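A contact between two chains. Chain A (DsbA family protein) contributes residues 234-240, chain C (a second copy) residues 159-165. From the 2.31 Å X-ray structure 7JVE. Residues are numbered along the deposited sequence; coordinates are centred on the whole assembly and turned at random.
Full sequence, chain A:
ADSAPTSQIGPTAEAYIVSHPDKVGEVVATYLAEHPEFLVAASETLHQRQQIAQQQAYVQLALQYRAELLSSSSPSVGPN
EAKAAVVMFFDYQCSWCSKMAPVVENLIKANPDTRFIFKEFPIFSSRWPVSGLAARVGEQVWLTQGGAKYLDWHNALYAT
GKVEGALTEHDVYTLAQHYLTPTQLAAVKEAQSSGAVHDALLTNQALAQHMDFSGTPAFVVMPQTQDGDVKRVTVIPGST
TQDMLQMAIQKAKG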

# COMPACT_ATOMS: atom_id res chain seq x y z
N THR A 234 -27.77 3.22 -0.10
CA THR A 234 -26.34 3.48 -0.18
C THR A 234 -25.61 2.29 0.43
O THR A 234 -25.99 1.83 1.51
N VAL A 235 -24.57 1.80 -0.24
CA VAL A 235 -23.74 0.71 0.27
C VAL A 235 -22.37 1.30 0.57
O VAL A 235 -21.75 1.91 -0.30
N ILE A 236 -21.91 1.12 1.80
CA ILE A 236 -20.72 1.84 2.26
C ILE A 236 -19.71 0.90 2.90
O ILE A 236 -20.09 0.04 3.71
N PRO A 237 -18.41 1.07 2.61
CA PRO A 237 -17.39 0.26 3.29
C PRO A 237 -17.48 0.36 4.81
O PRO A 237 -17.88 1.39 5.37
N GLY A 238 -17.08 -0.72 5.48
CA GLY A 238 -17.04 -0.69 6.93
C GLY A 238 -16.23 0.47 7.48
O GLY A 238 -16.57 1.02 8.52
N SER A 239 -15.18 0.88 6.77
CA SER A 239 -14.42 2.09 7.11
C SER A 239 -15.07 3.29 6.43
O SER A 239 -15.03 3.43 5.20
N THR A 240 -15.66 4.18 7.23
CA THR A 240 -16.34 5.36 6.72
C THR A 240 -16.35 6.42 7.81
O THR A 240 -15.64 6.30 8.82
N ALA C 159 -10.31 -4.71 1.63
CA ALA C 159 -11.73 -4.84 1.93
C ALA C 159 -12.46 -3.54 1.69
O ALA C 159 -13.60 -3.53 1.22
N THR C 160 -11.82 -2.42 2.03
CA THR C 160 -12.41 -1.12 1.79
C THR C 160 -12.56 -0.87 0.30
O THR C 160 -13.64 -0.50 -0.17
N GLY C 161 -11.48 -1.09 -0.46
CA GLY C 161 -11.54 -0.86 -1.90
C GLY C 161 -12.54 -1.75 -2.61
O GLY C 161 -13.10 -1.36 -3.64
N LYS C 162 -12.78 -2.94 -2.06
CA LYS C 162 -13.72 -3.88 -2.67
C LYS C 162 -15.14 -3.34 -2.59
O LYS C 162 -15.86 -3.30 -3.59
N VAL C 163 -15.55 -2.91 -1.39
CA VAL C 163 -16.90 -2.40 -1.23
C VAL C 163 -17.04 -1.05 -1.91
O VAL C 163 -18.08 -0.75 -2.51
N GLU C 164 -16.00 -0.22 -1.84
CA GLU C 164 -16.07 1.08 -2.51
C GLU C 164 -16.07 0.94 -4.03
O GLU C 164 -16.75 1.71 -4.72
N GLY C 165 -15.35 -0.04 -4.57
CA GLY C 165 -15.21 -0.20 -6.01
C GLY C 165 -14.04 0.55 -6.61
O GLY C 165 -13.81 0.42 -7.82

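No direct hydrogen bond joins the two stretches; a single water supplies the polar link, and most of the packing centres on one proline. The strand 234-237 of chain A runs nearly antiparallel to the helix 159-164 of chain C (166°), with axes approaching to 7.1 Å. P237(A), at the end of the strand, points toward the helix and has the largest area covered by the other stretch, 83 Å². Its ring, C-gamma exo, meets three helical residues spaced over one turn. CG of P237(A) lies 3.8 Å from the backbone O of T160(C), and CB of P237(A) lies 4.0 Å from CG2 of T160(C). V163(C) points toward the strand in the t rotamer; its CG1 comes within 3.5 Å of N and 4.0 Å of CG of P237(A). CG1 of V163(C) also reaches CG1 of V235(A), likewise t, at 4.1 Å, and sits 3.7 Å from the backbone C of I236(A). The side chain of I236(A) (m, t) points away, so here the strand offers mainly its backbone. The CA-to-CB bond of E164(C) points sideways relative to the strand, but its t, p side chain brings the end nearer, placing OE1 of E164(C) 3.4 Å from CD of P237(A), a contact with carbon rather than a polar partner. Beyond the strand, S239(A) (t) points toward the helix and sets its CB 4.0 Å from OG1 of T160(C). T160(C) is in the m rotamer, and between these residues lies water 1: it accepts from N of S239(A) at 2.7 Å and donates to OG1 of T160(C) at 3.0 Å, bridging loop backbone to helix side chain. K162(C) leads its end away and makes no contact with the strand; its NZ is hydrogen-bonded elsewhere in the structure.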

# COMPACT_ATOMS: atom_id res chain seq x y z
CB THR A 234 -25.96 4.78 0.54
OG1 THR A 234 -26.88 5.81 0.19
CG2 THR A 234 -24.60 5.23 0.05
CB VAL A 235 -23.66 -0.45 -0.73
CG1 VAL A 235 -22.66 -1.49 -0.29
CG2 VAL A 235 -25.05 -1.09 -0.91
CB ILE A 236 -21.12 2.95 3.25
CG1 ILE A 236 -22.31 3.74 2.69
CG2 ILE A 236 -19.88 3.83 3.60
CD1 ILE A 236 -22.65 4.99 3.46
CB PRO A 237 -16.07 0.86 2.77
CG PRO A 237 -16.45 1.50 1.44
CD PRO A 237 -17.82 2.06 1.70
CB SER A 239 -12.96 1.95 6.70
OG SER A 239 -12.31 3.19 6.83
CB THR A 240 -17.74 4.99 6.22
OG1 THR A 240 -18.36 6.15 5.66
CG2 THR A 240 -18.62 4.45 7.36
CB ALA C 159 -11.92 -5.29 3.38
CB THR C 160 -11.54 -0.04 2.42
OG1 THR C 160 -11.41 -0.32 3.82
CG2 THR C 160 -12.13 1.34 2.19
CB LYS C 162 -13.62 -5.23 -1.97
CG LYS C 162 -14.75 -6.21 -2.31
CD LYS C 162 -14.54 -6.76 -3.70
CE LYS C 162 -15.52 -7.87 -3.99
NZ LYS C 162 -16.85 -7.31 -4.25
CB VAL C 163 -17.29 -2.34 0.25
CG1 VAL C 163 -18.66 -1.66 0.42
CG2 VAL C 163 -17.28 -3.77 0.86
CB GLU C 164 -14.91 1.97 -2.03
CG GLU C 164 -14.96 3.43 -2.51
CD GLU C 164 -16.17 4.21 -1.98
OE1 GLU C 164 -16.92 3.65 -1.15
OE2 GLU C 164 -16.38 5.38 -2.38
O HOH W 1 -14.00 -0.96 5.17